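Local atomic coordinates of hypothetical protein TTHA1785 (Thermus thermophilus, PDB entry 2EPG), a protein that probably joins RNA ends as a GTP- and manganese-dependent RtcB-type ligase, sealing 3'-phosphate or 2',3'-cyclic phosphate ends to 5'-hydroxyl ends. Residues 330-342 against 371-384. Residues are numbered along the deposited sequence; the frame is centred on the assembly and turned at random.
Sequences GLRVLYDLAHNNA and PEEYRRVGQPVLVP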
loop_
_atom_site.group_PDB
_atom_site.type_symbol
_atom_site.label_atom_id
_atom_site.label_comp_id
_atom_site.label_asym_id
_atom_site.label_seq_id
_atom_site.Cartn_x
_atom_site.Cartn_y
_atom_site.Cartn_z
ATOM N N GLY A 330 -11.829 -21.187 6.440
ATOM C CA GLY A 330 -10.388 -21.216 6.242
ATOM C C GLY A 330 -9.803 -19.909 5.724
ATOM O O GLY A 330 -8.990 -19.933 4.807
ATOM N N LEU A 331 -10.210 -18.778 6.310
ATOM C CA LEU A 331 -9.724 -17.460 5.899
ATOM C C LEU A 331 -8.246 -17.214 6.233
ATOM O O LEU A 331 -7.893 -16.874 7.359
ATOM C CB LEU A 331 -10.589 -16.371 6.535
ATOM C CG LEU A 331 -11.925 -16.133 5.820
ATOM C CD1 LEU A 331 -12.947 -15.506 6.773
ATOM C CD2 LEU A 331 -11.675 -15.235 4.605
ATOM N N ARG A 332 -7.379 -17.386 5.246
ATOM C CA ARG A 332 -5.960 -17.186 5.482
ATOM C C ARG A 332 -5.503 -15.902 4.834
ATOM O O ARG A 332 -6.137 -15.424 3.895
ATOM C CB ARG A 332 -5.145 -18.343 4.900
ATOM C CG ARG A 332 -5.563 -19.724 5.380
ATOM C CD ARG A 332 -4.654 -20.774 4.769
ATOM N NE ARG A 332 -5.199 -22.124 4.867
ATOM C CZ ARG A 332 -4.642 -23.185 4.285
ATOM N NH1 ARG A 332 -5.197 -24.388 4.414
ATOM N NH2 ARG A 332 -3.526 -23.036 3.569
ATOM N N VAL A 333 -4.402 -15.348 5.341
ATOM C CA VAL A 333 -3.840 -14.144 4.765
ATOM C C VAL A 333 -3.073 -14.566 3.500
ATOM O O VAL A 333 -2.103 -15.324 3.581
ATOM C CB VAL A 333 -2.860 -13.462 5.744
ATOM C CG1 VAL A 333 -2.208 -12.261 5.076
ATOM C CG2 VAL A 333 -3.621 -13.024 7.034
ATOM N N LEU A 334 -3.535 -14.116 2.337
ATOM C CA LEU A 334 -2.846 -14.420 1.090
ATOM C C LEU A 334 -1.629 -13.497 1.114
ATOM O O LEU A 334 -0.485 -13.944 0.975
ATOM C CB LEU A 334 -3.763 -14.126 -0.099
ATOM C CG LEU A 334 -3.241 -14.568 -1.470
ATOM C CD1 LEU A 334 -4.420 -14.806 -2.399
ATOM C CD2 LEU A 334 -2.280 -13.511 -2.029
ATOM N N TYR A 335 -1.877 -12.204 1.299
ATOM C CA TYR A 335 -0.782 -11.237 1.444
ATOM C C TYR A 335 -1.307 -9.935 2.052
ATOM O O TYR A 335 -2.515 -9.714 2.131
ATOM C CB TYR A 335 -0.098 -10.927 0.098
ATOM C CG TYR A 335 1.336 -10.503 0.287
ATOM C CD1 TYR A 335 2.240 -11.338 0.942
ATOM C CD2 TYR A 335 1.798 -9.275 -0.167
ATOM C CE1 TYR A 335 3.565 -10.946 1.142
ATOM C CE2 TYR A 335 3.119 -8.893 0.023
ATOM C CZ TYR A 335 3.992 -9.737 0.681
ATOM O OH TYR A 335 5.303 -9.363 0.877
ATOM N N ASP A 336 -0.389 -9.077 2.476
ATOM C CA ASP A 336 -0.731 -7.779 3.045
ATOM C C ASP A 336 0.455 -6.858 2.741
ATOM O O ASP A 336 1.594 -7.173 3.093
ATOM C CB ASP A 336 -0.977 -7.931 4.560
ATOM C CG ASP A 336 -1.233 -6.594 5.269
ATOM O OD1 ASP A 336 -2.176 -6.532 6.087
ATOM O OD2 ASP A 336 -0.486 -5.615 5.037
ATOM N N LEU A 337 0.199 -5.739 2.063
ATOM C CA LEU A 337 1.268 -4.812 1.721
ATOM C C LEU A 337 0.834 -3.353 1.721
ATOM O O LEU A 337 -0.338 -3.027 1.560
ATOM C CB LEU A 337 1.876 -5.151 0.346
ATOM C CG LEU A 337 1.152 -4.650 -0.918
ATOM C CD1 LEU A 337 1.939 -5.056 -2.176
ATOM C CD2 LEU A 337 -0.264 -5.229 -0.964
ATOM N N ALA A 338 1.815 -2.479 1.908
ATOM C CA ALA A 338 1.602 -1.043 1.951
ATOM C C ALA A 338 1.523 -0.417 0.568
ATOM O O ALA A 338 2.088 -0.945 -0.385
ATOM C CB ALA A 338 2.744 -0.390 2.734
ATOM N N HIS A 339 0.827 0.717 0.482
ATOM C CA HIS A 339 0.692 1.484 -0.754
ATOM C C HIS A 339 1.393 2.838 -0.562
ATOM O O HIS A 339 1.633 3.555 -1.527
ATOM C CB HIS A 339 -0.793 1.682 -1.120
ATOM C CG HIS A 339 -1.413 0.489 -1.787
ATOM N ND1 HIS A 339 -2.384 0.602 -2.764
ATOM C CD2 HIS A 339 -1.156 -0.837 -1.667
ATOM C CE1 HIS A 339 -2.690 -0.601 -3.221
ATOM N NE2 HIS A 339 -1.957 -1.492 -2.573
ATOM N N ASN A 340 1.697 3.188 0.694
ATOM C CA ASN A 340 2.420 4.430 1.023
ATOM C C ASN A 340 3.459 4.053 2.068
ATOM O O ASN A 340 3.095 3.618 3.161
ATOM C CB ASN A 340 1.514 5.513 1.644
ATOM C CG ASN A 340 0.486 6.068 0.676
ATOM O OD1 ASN A 340 0.786 6.352 -0.478
ATOM N ND2 ASN A 340 -0.731 6.252 1.160
ATOM N N ASN A 341 4.741 4.206 1.750
ATOM C CA ASN A 341 5.772 3.872 2.716
ATOM C C ASN A 341 7.178 4.123 2.193
ATOM O O ASN A 341 7.397 4.151 0.995
ATOM C CB ASN A 341 5.653 2.399 3.092
ATOM C CG ASN A 341 5.815 2.164 4.572
ATOM O OD1 ASN A 341 5.770 1.023 5.042
ATOM N ND2 ASN A 341 6.002 3.242 5.324
ATOM N N ALA A 342 8.128 4.326 3.099
ATOM C CA ALA A 342 9.525 4.489 2.712
ATOM C C ALA A 342 10.201 3.362 3.474
ATOM O O ALA A 342 9.962 3.180 4.669
ATOM C CB ALA A 342 10.074 5.833 3.152
ATOM N N PRO A 371 7.772 -14.841 0.792
ATOM C CA PRO A 371 7.482 -16.133 1.416
ATOM C C PRO A 371 7.820 -17.266 0.456
ATOM O O PRO A 371 7.509 -17.200 -0.738
ATOM C CB PRO A 371 5.987 -16.048 1.703
ATOM C CG PRO A 371 5.798 -14.610 2.006
ATOM C CD PRO A 371 6.641 -13.914 0.951
ATOM N N GLU A 372 8.449 -18.304 0.997
ATOM C CA GLU A 372 8.865 -19.470 0.231
ATOM C C GLU A 372 7.742 -20.028 -0.627
ATOM O O GLU A 372 7.970 -20.484 -1.751
ATOM C CB GLU A 372 9.355 -20.552 1.192
ATOM C CG GLU A 372 10.125 -21.659 0.536
ATOM C CD GLU A 372 10.657 -22.658 1.547
ATOM O OE1 GLU A 372 11.146 -22.218 2.622
ATOM O OE2 GLU A 372 10.595 -23.876 1.259
ATOM N N GLU A 373 6.529 -20.001 -0.087
ATOM C CA GLU A 373 5.366 -20.514 -0.800
ATOM C C GLU A 373 5.165 -19.816 -2.141
ATOM O O GLU A 373 4.619 -20.398 -3.084
ATOM C CB GLU A 373 4.084 -20.303 0.022
ATOM C CG GLU A 373 3.927 -21.145 1.277
ATOM C CD GLU A 373 4.630 -20.569 2.495
ATOM O OE1 GLU A 373 4.249 -20.957 3.623
ATOM O OE2 GLU A 373 5.559 -19.748 2.337
ATOM N N TYR A 374 5.600 -18.564 -2.207
ATOM C CA TYR A 374 5.422 -17.721 -3.389
ATOM C C TYR A 374 6.708 -17.393 -4.125
ATOM O O TYR A 374 6.664 -16.798 -5.198
ATOM C CB TYR A 374 4.827 -16.375 -2.962
ATOM C CG TYR A 374 3.584 -16.438 -2.096
ATOM C CD1 TYR A 374 3.258 -15.373 -1.251
ATOM C CD2 TYR A 374 2.692 -17.510 -2.183
ATOM C CE1 TYR A 374 2.079 -15.365 -0.529
ATOM C CE2 TYR A 374 1.502 -17.514 -1.459
ATOM C CZ TYR A 374 1.204 -16.433 -0.638
ATOM O OH TYR A 374 0.024 -16.397 0.049
ATOM N N ARG A 375 7.839 -17.749 -3.528
ATOM C CA ARG A 375 9.138 -17.403 -4.061
ATOM C C ARG A 375 9.381 -17.749 -5.524
ATOM O O ARG A 375 10.070 -17.009 -6.226
ATOM C CB ARG A 375 10.238 -17.988 -3.161
ATOM C CG ARG A 375 11.622 -17.364 -3.395
ATOM C CD ARG A 375 12.592 -17.687 -2.264
ATOM N NE ARG A 375 12.091 -17.221 -0.967
ATOM C CZ ARG A 375 12.432 -17.747 0.210
ATOM N NH1 ARG A 375 11.920 -17.254 1.332
ATOM N NH2 ARG A 375 13.275 -18.768 0.274
ATOM N N ARG A 376 8.807 -18.850 -5.997
ATOM C CA ARG A 376 8.992 -19.223 -7.392
ATOM C C ARG A 376 8.235 -18.321 -8.351
ATOM O O ARG A 376 8.668 -18.125 -9.478
ATOM C CB ARG A 376 8.543 -20.674 -7.642
ATOM C CG ARG A 376 9.410 -21.719 -6.970
ATOM C CD ARG A 376 8.839 -23.123 -7.130
ATOM N NE ARG A 376 9.584 -24.075 -6.306
ATOM C CZ ARG A 376 9.198 -25.324 -6.049
ATOM N NH1 ARG A 376 9.954 -26.110 -5.283
ATOM N NH2 ARG A 376 8.057 -25.789 -6.550
ATOM N N VAL A 377 7.109 -17.766 -7.921
ATOM C CA VAL A 377 6.318 -16.942 -8.827
ATOM C C VAL A 377 6.372 -15.442 -8.590
ATOM O O VAL A 377 5.941 -14.673 -9.442
ATOM C CB VAL A 377 4.831 -17.372 -8.814
ATOM C CG1 VAL A 377 4.716 -18.842 -9.155
ATOM C CG2 VAL A 377 4.216 -17.077 -7.450
ATOM N N GLY A 378 6.906 -15.026 -7.446
ATOM C CA GLY A 378 6.979 -13.605 -7.142
ATOM C C GLY A 378 6.002 -13.166 -6.049
ATOM O O GLY A 378 5.040 -13.865 -5.737
ATOM N N GLN A 379 6.246 -11.993 -5.481
ATOM C CA GLN A 379 5.415 -11.444 -4.418
ATOM C C GLN A 379 4.033 -11.045 -4.921
ATOM O O GLN A 379 3.895 -10.498 -6.008
ATOM C CB GLN A 379 6.089 -10.189 -3.847
ATOM C CG GLN A 379 5.321 -9.489 -2.700
ATOM C CD GLN A 379 5.690 -8.033 -2.614
ATOM O OE1 GLN A 379 6.819 -7.678 -2.262
ATOM N NE2 GLN A 379 4.754 -7.176 -2.970
ATOM N N PRO A 380 2.985 -11.313 -4.130
ATOM C CA PRO A 380 1.647 -10.918 -4.581
ATOM C C PRO A 380 1.579 -9.376 -4.567
ATOM O O PRO A 380 2.198 -8.723 -3.718
ATOM C CB PRO A 380 0.715 -11.517 -3.512
ATOM C CG PRO A 380 1.504 -12.680 -2.948
ATOM C CD PRO A 380 2.924 -12.147 -2.913
ATOM N N VAL A 381 0.839 -8.800 -5.508
ATOM C CA VAL A 381 0.664 -7.356 -5.572
ATOM C C VAL A 381 -0.840 -7.194 -5.588
ATOM O O VAL A 381 -1.517 -7.680 -6.502
ATOM C CB VAL A 381 1.260 -6.751 -6.860
ATOM C CG1 VAL A 381 0.881 -5.264 -6.961
ATOM C CG2 VAL A 381 2.772 -6.904 -6.855
ATOM N N LEU A 382 -1.358 -6.515 -4.571
ATOM C CA LEU A 382 -2.799 -6.334 -4.421
ATOM C C LEU A 382 -3.195 -4.973 -4.956
ATOM O O LEU A 382 -2.757 -3.940 -4.451
ATOM C CB LEU A 382 -3.175 -6.470 -2.936
ATOM C CG LEU A 382 -2.574 -7.723 -2.273
ATOM C CD1 LEU A 382 -2.921 -7.787 -0.780
ATOM C CD2 LEU A 382 -3.079 -8.964 -3.005
ATOM N N VAL A 383 -4.018 -4.980 -5.994
ATOM C CA VAL A 383 -4.461 -3.754 -6.632
ATOM C C VAL A 383 -5.962 -3.596 -6.440
ATOM O O VAL A 383 -6.766 -4.126 -7.208
ATOM C CB VAL A 383 -4.113 -3.782 -8.142
ATOM C CG1 VAL A 383 -4.621 -2.536 -8.837
ATOM C CG2 VAL A 383 -2.611 -3.878 -8.314
ATOM N N PRO A 384 -6.364 -2.857 -5.401
ATOM C CA PRO A 384 -7.789 -2.661 -5.154
ATOM C C PRO A 384 -8.330 -1.626 -6.145
ATOM O O PRO A 384 -7.606 -0.719 -6.573
ATOM C CB PRO A 384 -7.798 -2.149 -3.722
ATOM C CG PRO A 384 -6.588 -1.242 -3.716
ATOM C CD PRO A 384 -5.548 -2.062 -4.462
#
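Tyr335 lies with one ring face against the pyrrolidine of Pro380: Pro380 CD stands 4.0 Å from the ring centroid and 12° off its normal, a CH-pi contact over the centre. With CG swung away from the backbone N, the outer half of the ring runs across the Gln379 side chain, where Tyr335 CE2 and Gln379 CG are 3.6 Å apart. The amide beyond is anchored on its own segment, Gln379 NE2 donating to Pro380 O at 3.1 Å and also to Arg361 O, two bonds that fix its rotation. Further along, Leu337 divides its methyls, CD1 resting on Gln379 NE2 and CD2 packing at 3.6 Å against Leu382 CG. Just two hydrogen bonds span the segments, one toward each end of the contact. Tyr374 OH donates to Leu334 O at 2.7 Å, in the carbonyl plane on a lone pair; at the far end, His339 NE2 donates to Leu382 O at 3.2 Å, in the imidazole plane but bent at the hydrogen (136°). Pro384 CD meets the same ring edge, 3.4 Å from His339 CE1.

The axes of 332-338 and 380-383 pass 7.3 Å apart at 69°, so side chains, rather than a backbone ladder, join these strands. Strand 110-119 pairs antiparallel alongside 332-338, with a classic beta bulge where Leu334 and Tyr335 sit opposite the single residue Leu113; Phe234 of helix 228-234 touches Pro380. His339 is predicted to bind manganese and GMP. Its NE2 is spent as a donor to Leu382 O, which leaves ND1 directed to His410, the predicted guanylylated histidine, to which it is hydrogen-bonded. This is consistent with Leu382 O acting as a second-shell carbonyl that sets the rotation of the imidazole.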